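Local coordinates for disulfide isomerase DsbG N-terminal domain-containing protein (Helicobacter pylori, PDB 3TDG) that probably acts as a periplasmic thiol-disulfide oxidoreductase of the DsbG family, a dimer with a thioredoxin-fold domain in each subunit, at residues 32-40 and 79-87; 189-200 and 220-231. All coordinates share one frame; numbering follows the deposited sequence.

Interaction 1 of 2, residues 32-40 and 79-87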
loop_
_atom_site.group_PDB
_atom_site.type_symbol
_atom_site.label_atom_id
_atom_site.label_comp_id
_atom_site.label_asym_id
_atom_site.label_seq_id
_atom_site.Cartn_x
_atom_site.Cartn_y
_atom_site.Cartn_z
ATOM N N GLN A 32 -4.472 29.768 18.755
ATOM C CA GLN A 32 -5.617 30.293 18.025
ATOM C C GLN A 32 -6.878 29.492 18.236
ATOM O O GLN A 32 -7.020 28.391 17.759
ATOM C CB GLN A 32 -5.323 30.359 16.553
ATOM C CG GLN A 32 -6.302 31.131 15.764
ATOM C CD GLN A 32 -5.788 32.498 15.397
ATOM O OE1 GLN A 32 -4.961 32.647 14.503
ATOM N NE2 GLN A 32 -6.265 33.512 16.099
ATOM N N ASP A 33 -7.818 30.072 18.940
ATOM C CA ASP A 33 -9.044 29.393 19.190
ATOM C C ASP A 33 -9.833 29.220 17.930
ATOM O O ASP A 33 -10.564 28.270 17.801
ATOM C CB ASP A 33 -9.861 30.151 20.211
ATOM C CG ASP A 33 -9.184 30.211 21.542
ATOM O OD1 ASP A 33 -8.828 29.142 22.060
ATOM O OD2 ASP A 33 -8.996 31.329 22.068
ATOM N N ASN A 34 -9.703 30.135 17.000
ATOM C CA ASN A 34 -10.520 30.012 15.828
ATOM C C ASN A 34 -10.212 28.797 14.973
ATOM O O ASN A 34 -11.105 28.139 14.501
ATOM C CB ASN A 34 -10.495 31.257 14.990
ATOM C CG ASN A 34 -11.635 31.306 14.049
ATOM O OD1 ASN A 34 -12.768 31.118 14.433
ATOM N ND2 ASN A 34 -11.350 31.534 12.799
ATOM N N LEU A 35 -8.942 28.512 14.774
ATOM C CA LEU A 35 -8.581 27.371 13.973
ATOM C C LEU A 35 -9.032 26.095 14.639
ATOM O O LEU A 35 -9.590 25.252 14.008
ATOM C CB LEU A 35 -7.092 27.358 13.639
ATOM C CG LEU A 35 -6.090 26.576 14.458
ATOM C CD1 LEU A 35 -6.113 25.161 14.116
ATOM C CD2 LEU A 35 -4.744 27.112 14.204
ATOM N N VAL A 36 -8.805 25.995 15.926
ATOM C CA VAL A 36 -9.226 24.849 16.699
ATOM C C VAL A 36 -10.713 24.649 16.568
ATOM O O VAL A 36 -11.186 23.569 16.445
ATOM C CB VAL A 36 -8.875 25.003 18.180
ATOM C CG1 VAL A 36 -9.459 23.909 18.959
ATOM C CG2 VAL A 36 -7.414 24.988 18.372
ATOM N N SER A 37 -11.446 25.727 16.586
ATOM C CA SER A 37 -12.868 25.634 16.551
ATOM C C SER A 37 -13.378 25.318 15.157
ATOM O O SER A 37 -14.313 24.588 14.996
ATOM C CB SER A 37 -13.462 26.904 17.129
ATOM O OG SER A 37 -14.509 27.375 16.355
ATOM N N VAL A 38 -12.713 25.837 14.152
ATOM C CA VAL A 38 -13.082 25.519 12.806
ATOM C C VAL A 38 -12.887 24.032 12.540
ATOM O O VAL A 38 -13.701 23.408 11.930
ATOM C CB VAL A 38 -12.320 26.353 11.806
ATOM C CG1 VAL A 38 -12.624 25.915 10.452
ATOM C CG2 VAL A 38 -12.656 27.782 11.961
ATOM N N ILE A 39 -11.812 23.470 13.035
ATOM C CA ILE A 39 -11.573 22.075 12.834
ATOM C C ILE A 39 -12.542 21.240 13.635
ATOM O O ILE A 39 -13.083 20.298 13.140
ATOM C CB ILE A 39 -10.145 21.688 13.163
ATOM C CG1 ILE A 39 -9.222 22.154 12.061
ATOM C CG2 ILE A 39 -10.005 20.217 13.260
ATOM C CD1 ILE A 39 -7.815 22.249 12.468
ATOM N N GLU A 40 -12.761 21.605 14.880
ATOM C CA GLU A 40 -13.672 20.861 15.707
ATOM C C GLU A 40 -15.058 20.689 15.111
ATOM O O GLU A 40 -15.572 19.625 15.127
ATOM C CB GLU A 40 -13.763 21.454 17.087
ATOM C CG GLU A 40 -14.223 20.450 18.058
ATOM C CD GLU A 40 -14.323 20.953 19.451
ATOM O OE1 GLU A 40 -14.399 22.155 19.661
ATOM O OE2 GLU A 40 -14.332 20.122 20.335
ATOM N N VAL A 79 -2.079 28.062 7.812
ATOM C CA VAL A 79 -3.283 28.642 8.401
ATOM C C VAL A 79 -3.301 30.171 8.207
ATOM O O VAL A 79 -2.277 30.838 8.389
ATOM C CB VAL A 79 -3.389 28.276 9.912
ATOM C CG1 VAL A 79 -4.594 28.929 10.566
ATOM C CG2 VAL A 79 -3.439 26.753 10.117
ATOM N N SER A 80 -4.452 30.719 7.826
ATOM C CA SER A 80 -4.604 32.178 7.727
ATOM C C SER A 80 -4.509 32.858 9.104
ATOM O O SER A 80 -4.618 32.195 10.147
ATOM C CB SER A 80 -5.906 32.559 7.017
ATOM O OG SER A 80 -7.036 32.089 7.731
ATOM N N LYS A 81 -4.289 34.175 9.083
ATOM C CA LYS A 81 -4.200 35.013 10.289
ATOM C C LYS A 81 -5.405 34.892 11.208
ATOM O O LYS A 81 -5.257 34.794 12.429
ATOM C CB LYS A 81 -4.033 36.491 9.894
ATOM C CG LYS A 81 -2.597 36.948 9.737
ATOM C CD LYS A 81 -2.533 38.476 9.648
ATOM C CE LYS A 81 -1.096 38.992 9.706
ATOM N NZ LYS A 81 -0.505 38.889 11.085
ATOM N N ASP A 82 -6.602 34.920 10.630
ATOM C CA ASP A 82 -7.810 34.807 11.439
ATOM C C ASP A 82 -8.150 33.350 11.832
ATOM O O ASP A 82 -9.098 33.117 12.567
ATOM C CB ASP A 82 -8.987 35.499 10.744
ATOM C CG ASP A 82 -9.315 34.892 9.396
ATOM O OD1 ASP A 82 -10.247 35.409 8.746
ATOM O OD2 ASP A 82 -8.670 33.893 8.980
ATOM N N GLY A 83 -7.360 32.381 11.363
ATOM C CA GLY A 83 -7.581 30.965 11.678
ATOM C C GLY A 83 -8.763 30.334 10.960
ATOM O O GLY A 83 -9.196 29.238 11.326
ATOM N N ASN A 84 -9.270 31.010 9.927
ATOM C CA ASN A 84 -10.457 30.575 9.200
ATOM C C ASN A 84 -10.204 29.733 7.956
ATOM O O ASN A 84 -11.143 29.197 7.377
ATOM C CB ASN A 84 -11.327 31.779 8.833
ATOM C CG ASN A 84 -12.131 32.285 10.016
ATOM O OD1 ASN A 84 -12.686 31.499 10.788
ATOM N ND2 ASN A 84 -12.200 33.598 10.162
ATOM N N LEU A 85 -8.947 29.659 7.522
ATOM C CA LEU A 85 -8.559 28.829 6.382
ATOM C C LEU A 85 -7.372 27.958 6.800
ATOM O O LEU A 85 -6.391 28.436 7.369
ATOM C CB LEU A 85 -8.218 29.697 5.159
ATOM C CG LEU A 85 -7.619 29.024 3.910
ATOM C CD1 LEU A 85 -8.599 28.048 3.247
ATOM C CD2 LEU A 85 -7.159 30.085 2.930
ATOM N N ILE A 86 -7.491 26.661 6.547
ATOM C CA ILE A 86 -6.555 25.691 7.063
ATOM C C ILE A 86 -6.285 24.716 5.930
ATOM O O ILE A 86 -7.214 24.078 5.412
ATOM C CB ILE A 86 -7.155 24.958 8.295
ATOM C CG1 ILE A 86 -7.281 25.911 9.490
ATOM C CG2 ILE A 86 -6.317 23.742 8.682
ATOM C CD1 ILE A 86 -8.523 25.735 10.335
ATOM N N ILE A 87 -5.014 24.606 5.548
ATOM C CA ILE A 87 -4.597 23.739 4.452
ATOM C C ILE A 87 -3.504 22.815 4.968
ATOM O O ILE A 87 -2.519 23.282 5.550
ATOM C CB ILE A 87 -4.077 24.567 3.249
ATOM C CG1 ILE A 87 -5.166 25.525 2.773
ATOM C CG2 ILE A 87 -3.648 23.649 2.084
ATOM C CD1 ILE A 87 -4.649 26.745 2.013
HETATM O O HOH W 1 -15.021 31.142 12.324
#

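Interaction 2 of 2, residues 189-200 and 220-231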
loop_
_atom_site.group_PDB
_atom_site.type_symbol
_atom_site.label_atom_id
_atom_site.label_comp_id
_atom_site.label_asym_id
_atom_site.label_seq_id
_atom_site.Cartn_x
_atom_site.Cartn_y
_atom_site.Cartn_z
ATOM N N ASN A 189 11.297 -27.221 20.291
ATOM C CA ASN A 189 11.577 -27.271 21.726
ATOM C C ASN A 189 11.150 -25.995 22.469
ATOM O O ASN A 189 10.757 -26.062 23.639
ATOM C CB ASN A 189 13.053 -27.590 21.969
ATOM C CG ASN A 189 13.397 -29.056 21.672
ATOM O OD1 ASN A 189 12.549 -29.947 21.789
ATOM N ND2 ASN A 189 14.651 -29.303 21.282
ATOM N N SER A 190 11.215 -24.855 21.773
ATOM C CA SER A 190 10.724 -23.572 22.297
ATOM C C SER A 190 9.215 -23.675 22.573
ATOM O O SER A 190 8.757 -23.438 23.694
ATOM C CB SER A 190 10.986 -22.442 21.288
ATOM O OG SER A 190 12.374 -22.231 21.062
ATOM N N ALA A 191 8.463 -24.075 21.547
ATOM C CA ALA A 191 7.014 -24.228 21.654
ATOM C C ALA A 191 6.633 -25.186 22.793
ATOM O O ALA A 191 5.756 -24.892 23.620
ATOM C CB ALA A 191 6.431 -24.688 20.305
ATOM N N LYS A 192 7.336 -26.311 22.860
ATOM C CA LYS A 192 7.096 -27.306 23.894
ATOM C C LYS A 192 7.386 -26.775 25.290
ATOM O O LYS A 192 6.605 -26.967 26.213
ATOM C CB LYS A 192 7.940 -28.550 23.594
ATOM C CG LYS A 192 7.726 -29.692 24.537
ATOM C CD LYS A 192 8.132 -31.026 23.877
ATOM C CE LYS A 192 8.453 -32.075 24.947
ATOM N NZ LYS A 192 7.471 -32.064 26.095
ATOM N N LYS A 193 8.516 -26.105 25.458
ATOM C CA LYS A 193 8.805 -25.483 26.736
ATOM C C LYS A 193 7.800 -24.380 27.073
ATOM O O LYS A 193 7.345 -24.281 28.200
ATOM C CB LYS A 193 10.244 -24.955 26.760
ATOM C CG LYS A 193 11.293 -26.069 26.979
ATOM C CD LYS A 193 12.619 -25.506 27.468
ATOM C CE LYS A 193 13.668 -26.643 27.708
ATOM N NZ LYS A 193 14.921 -26.087 28.284
ATOM N N ALA A 194 7.464 -23.535 26.102
ATOM C CA ALA A 194 6.429 -22.503 26.329
ATOM C C ALA A 194 5.108 -23.134 26.798
ATOM O O ALA A 194 4.481 -22.638 27.735
ATOM C CB ALA A 194 6.211 -21.664 25.044
ATOM N N ALA A 195 4.713 -24.246 26.164
ATOM C CA ALA A 195 3.502 -25.005 26.563
ATOM C C ALA A 195 3.536 -25.497 28.004
ATOM O O ALA A 195 2.565 -25.351 28.746
ATOM C CB ALA A 195 3.241 -26.189 25.583
ATOM N N LEU A 196 4.668 -26.072 28.402
ATOM C CA LEU A 196 4.867 -26.578 29.756
ATOM C C LEU A 196 4.833 -25.441 30.752
ATOM O O LEU A 196 4.297 -25.574 31.858
ATOM C CB LEU A 196 6.227 -27.314 29.851
ATOM C CG LEU A 196 6.411 -28.613 29.038
ATOM C CD1 LEU A 196 7.896 -29.101 29.003
ATOM C CD2 LEU A 196 5.512 -29.734 29.554
ATOM N N ILE A 197 5.421 -24.308 30.370
ATOM C CA ILE A 197 5.354 -23.123 31.202
ATOM C C ILE A 197 3.892 -22.663 31.403
ATOM O O ILE A 197 3.505 -22.319 32.521
ATOM C CB ILE A 197 6.313 -21.973 30.703
ATOM C CG1 ILE A 197 7.763 -22.261 31.141
ATOM C CG2 ILE A 197 5.905 -20.602 31.304
ATOM C CD1 ILE A 197 8.846 -21.624 30.263
ATOM N N GLN A 198 3.095 -22.656 30.337
ATOM C CA GLN A 198 1.671 -22.269 30.431
ATOM C C GLN A 198 0.957 -23.235 31.394
ATOM O O GLN A 198 0.196 -22.813 32.268
ATOM C CB GLN A 198 0.984 -22.323 29.054
ATOM C CG GLN A 198 1.288 -21.142 28.119
ATOM C CD GLN A 198 0.923 -19.823 28.751
ATOM O OE1 GLN A 198 -0.198 -19.644 29.202
ATOM N NE2 GLN A 198 1.882 -18.915 28.841
ATOM N N GLU A 199 1.204 -24.534 31.217
ATOM C CA GLU A 199 0.557 -25.555 32.066
ATOM C C GLU A 199 0.968 -25.388 33.511
ATOM O O GLU A 199 0.137 -25.382 34.401
ATOM C CB GLU A 199 0.896 -26.955 31.560
ATOM C CG GLU A 199 0.335 -28.114 32.398
ATOM C CD GLU A 199 0.608 -29.457 31.723
ATOM O OE1 GLU A 199 1.789 -29.854 31.630
ATOM O OE2 GLU A 199 -0.353 -30.095 31.241
ATOM N N GLU A 200 2.265 -25.206 33.736
ATOM C CA GLU A 200 2.779 -25.099 35.082
ATOM C C GLU A 200 2.340 -23.799 35.776
ATOM O O GLU A 200 2.086 -23.805 36.988
ATOM C CB GLU A 200 4.307 -25.284 35.055
ATOM C CG GLU A 200 4.983 -25.205 36.397
ATOM C CD GLU A 200 5.569 -26.538 36.868
ATOM O OE1 GLU A 200 6.564 -27.010 36.253
ATOM O OE2 GLU A 200 5.031 -27.101 37.857
ATOM N N LYS A 220 13.734 -23.321 36.283
ATOM C CA LYS A 220 13.729 -24.775 36.110
ATOM C C LYS A 220 13.612 -25.115 34.613
ATOM O O LYS A 220 14.435 -25.876 34.079
ATOM C CB LYS A 220 12.600 -25.429 36.943
ATOM C CG LYS A 220 12.474 -26.966 36.780
ATOM C CD LYS A 220 11.291 -27.563 37.580
ATOM C CE LYS A 220 9.955 -27.411 36.831
ATOM N NZ LYS A 220 8.773 -27.834 37.656
ATOM N N ILE A 221 12.624 -24.537 33.925
ATOM C CA ILE A 221 12.339 -24.935 32.531
ATOM C C ILE A 221 13.278 -24.282 31.501
ATOM O O ILE A 221 13.597 -24.895 30.468
ATOM C CB ILE A 221 10.817 -24.743 32.162
ATOM C CG1 ILE A 221 9.951 -25.697 32.998
ATOM C CG2 ILE A 221 10.571 -24.975 30.669
ATOM C CD1 ILE A 221 8.464 -25.365 33.032
ATOM N N TYR A 222 13.735 -23.061 31.792
ATOM C CA TYR A 222 14.687 -22.364 30.926
ATOM C C TYR A 222 16.081 -23.029 30.937
ATOM O O TYR A 222 16.833 -22.933 29.964
ATOM C CB TYR A 222 14.802 -20.888 31.315
ATOM C CG TYR A 222 13.875 -19.950 30.556
ATOM C CD1 TYR A 222 14.395 -18.940 29.753
ATOM C CD2 TYR A 222 12.477 -20.074 30.643
ATOM C CE1 TYR A 222 13.566 -18.060 29.053
ATOM C CE2 TYR A 222 11.625 -19.192 29.936
ATOM C CZ TYR A 222 12.195 -18.190 29.147
ATOM O OH TYR A 222 11.409 -17.333 28.434
ATOM N N SER A 223 16.403 -23.709 32.035
ATOM C CA SER A 223 17.685 -24.396 32.168
ATOM C C SER A 223 17.969 -25.240 30.938
ATOM O O SER A 223 17.133 -26.017 30.490
ATOM C CB SER A 223 17.705 -25.277 33.428
ATOM O OG SER A 223 18.879 -26.058 33.455
ATOM N N THR A 224 19.165 -25.073 30.397
ATOM C CA THR A 224 19.645 -25.887 29.289
ATOM C C THR A 224 19.645 -27.392 29.586
ATOM O O THR A 224 19.512 -28.204 28.673
ATOM C CB THR A 224 21.070 -25.424 28.881
ATOM O OG1 THR A 224 21.042 -24.020 28.580
ATOM C CG2 THR A 224 21.560 -26.164 27.665
ATOM N N GLN A 225 19.771 -27.760 30.856
ATOM C CA GLN A 225 19.789 -29.180 31.245
ATOM C C GLN A 225 18.394 -29.767 31.452
ATOM O O GLN A 225 18.257 -30.983 31.631
ATOM C CB GLN A 225 20.651 -29.395 32.494
ATOM C CG GLN A 225 22.143 -29.130 32.258
ATOM C CD GLN A 225 22.465 -27.646 32.094
ATOM O OE1 GLN A 225 21.954 -26.801 32.832
ATOM N NE2 GLN A 225 23.313 -27.325 31.124
ATOM N N TYR A 226 17.363 -28.913 31.421
ATOM C CA TYR A 226 15.985 -29.383 31.552
ATOM C C TYR A 226 15.619 -30.344 30.421
ATOM O O TYR A 226 15.542 -29.959 29.248
ATOM C CB TYR A 226 14.983 -28.221 31.618
ATOM C CG TYR A 226 13.569 -28.665 31.933
ATOM C CD1 TYR A 226 13.165 -28.878 33.250
ATOM C CD2 TYR A 226 12.642 -28.888 30.911
ATOM C CE1 TYR A 226 11.871 -29.300 33.550
ATOM C CE2 TYR A 226 11.344 -29.310 31.200
ATOM C CZ TYR A 226 10.969 -29.506 32.519
ATOM O OH TYR A 226 9.693 -29.919 32.813
ATOM N N ASP A 227 15.395 -31.595 30.795
ATOM C CA ASP A 227 15.115 -32.659 29.848
ATOM C C ASP A 227 13.718 -32.510 29.262
ATOM O O ASP A 227 12.729 -33.029 29.790
ATOM C CB ASP A 227 15.277 -34.029 30.520
ATOM C CG ASP A 227 15.480 -35.154 29.510
ATOM O OD1 ASP A 227 15.186 -34.944 28.301
ATOM O OD2 ASP A 227 15.942 -36.246 29.927
ATOM N N ILE A 228 13.663 -31.801 28.147
ATOM C CA ILE A 228 12.410 -31.457 27.517
ATOM C C ILE A 228 11.637 -32.686 26.983
ATOM O O ILE A 228 10.420 -32.774 27.142
ATOM C CB ILE A 228 12.633 -30.325 26.452
ATOM C CG1 ILE A 228 11.308 -29.882 25.830
ATOM C CG2 ILE A 228 13.729 -30.701 25.431
ATOM C CD1 ILE A 228 10.318 -29.395 26.869
ATOM N N ASN A 229 12.343 -33.642 26.394
ATOM C CA ASN A 229 11.698 -34.853 25.880
ATOM C C ASN A 229 11.180 -35.808 26.961
ATOM O O ASN A 229 10.314 -36.634 26.692
ATOM C CB ASN A 229 12.617 -35.565 24.891
ATOM C CG ASN A 229 13.027 -34.668 23.748
ATOM O OD1 ASN A 229 14.204 -34.570 23.412
ATOM N ND2 ASN A 229 12.056 -33.981 23.160
ATOM N N ALA A 230 11.697 -35.659 28.182
ATOM C CA ALA A 230 11.256 -36.440 29.335
ATOM C C ALA A 230 9.916 -35.961 29.897
ATOM O O ALA A 230 9.447 -36.472 30.915
ATOM C CB ALA A 230 12.317 -36.416 30.425
ATOM N N GLN A 231 9.312 -34.969 29.244
ATOM C CA GLN A 231 8.033 -34.419 29.689
ATOM C C GLN A 231 6.952 -34.713 28.661
ATOM O O GLN A 231 7.210 -34.688 27.452
ATOM C CB GLN A 231 8.133 -32.903 29.902
ATOM C CG GLN A 231 9.462 -32.408 30.471
ATOM C CD GLN A 231 9.738 -32.930 31.870
ATOM O OE1 GLN A 231 8.820 -33.109 32.674
ATOM N NE2 GLN A 231 11.015 -33.179 32.168
HETATM O O HOH W 2 14.689 -32.367 21.793
HETATM O O HOH W 3 16.539 -28.208 27.399
HETATM O O HOH W 4 16.564 -23.872 27.759
#

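Interaction 1 of 2, residues 32-40 and 79-87
A chi1 of -162° swings the amide of N34 across toward the turn, while a chi1 of -77° sets that of N84 beside its own main chain, and the two amides meet between the helix start and the turn with their planes 89° apart. ND2 of N34 donates to the backbone O of D82 at 2.8 Å, tilted out of the carbonyl plane. ND2 of N34 also lies only 2.4 Å from OD1 of N84, a spacing too short to be trusted in detail. A water molecule joins OD1 of N34 to OD1 of N84. Behind N84 stands a second shell centred on D82. Its OD1 accepts from ND2 of N84 at 3.0 Å, which fixes the rotation of that amide, and its OD2 takes both the hydroxyl of S80 and the backbone N of N84.

G83, with positive phi, lies against the helix; its O meets CA of L35 at 3.3 Å in a CA-H...O contact. Deeper in, CD1 of I86 packs among CB of L35 (3.9 Å), CG1 of V38 and CG1 of I39, while CD2 of L35 meets CG1 of V79, the two side chains crossing at about a right angle. I86 and I87 also pair with a strand of the second subunit, carrying the sheet across the interface. S80 to G83 form a type I beta turn, overlapped by the Asx turn of D82, that joins antiparallel strands 74-79 and 85-88 of a DsbG-type N-terminal domain.

Interaction 2 of 2, residues 189-200 and 220-231
K193 runs alongside I221 in the opposite direction, its chain extended beyond CG, and nearly every atom finds a partner. CB of K193 lies 3.9 Å from CG2 of I221. CG of K193 meets the same methyl and also CD1 of I228, at a tight 3.5 Å. CD of K193 stays beside CG2 of I221 and is already 3.2 Å from O of I221, the carbonyl that NZ then binds. CE is close to that oxygen too, passes CB of I228 and comes obliquely to the ring of Y226. At the tip, NZ of K193 donates to O of I221 at 2.8 Å, nearly along the C=O axis (167°). A weak bond to O of S223 adds to this, and a water accepting from NZ bridges to the carbonyls of T224 and Y226.

I221 is itself a knob in a hole formed by K193, L196, I197 and E200, with its CD1 3.7 Å from CG1 of I197. CD1 of I197 approaches the edge of the Y222 ring, whose hydroxyl bonds to S155. Beside K193, K192 and I228 reach toward each other tip to tip, and NZ of K192 donates to O of Q231 at 3.0 Å from above its carbonyl plane. A salt bridge joins NZ of K220 to OE1 of E200 (2.7 Å).

The aliphatic lengths of both lysines thus serve as hydrophobic packing while their ammonium groups satisfy main-chain carbonyls at the last turn of helix 211-222 and in the loop that follows; the gathered carbonyl dipoles would probably favour a protonated K193.

Interactions 1 and 2 illustrate how widely separated contacts can serve different regions of one chain. Their centres lie 61 Å apart, their nearest atoms about 43 Å, on opposite sides of the chain's centre, and they do not touch. Between them in sequence runs the long helix 98-129. Interaction 1 belongs to the N-terminal part, where the second subunit extends the sheet; no other chain of the assembly touches the segments of interaction 2. The latter lies in the thioredoxin-fold part, where the side chain of Y222 touches the CxxC motif (C159, C162), which probably forms the redox site as in thioredoxin-fold relatives. Interaction 1 therefore forms part of the dimer interface, whereas interaction 2 borders the probable redox centre.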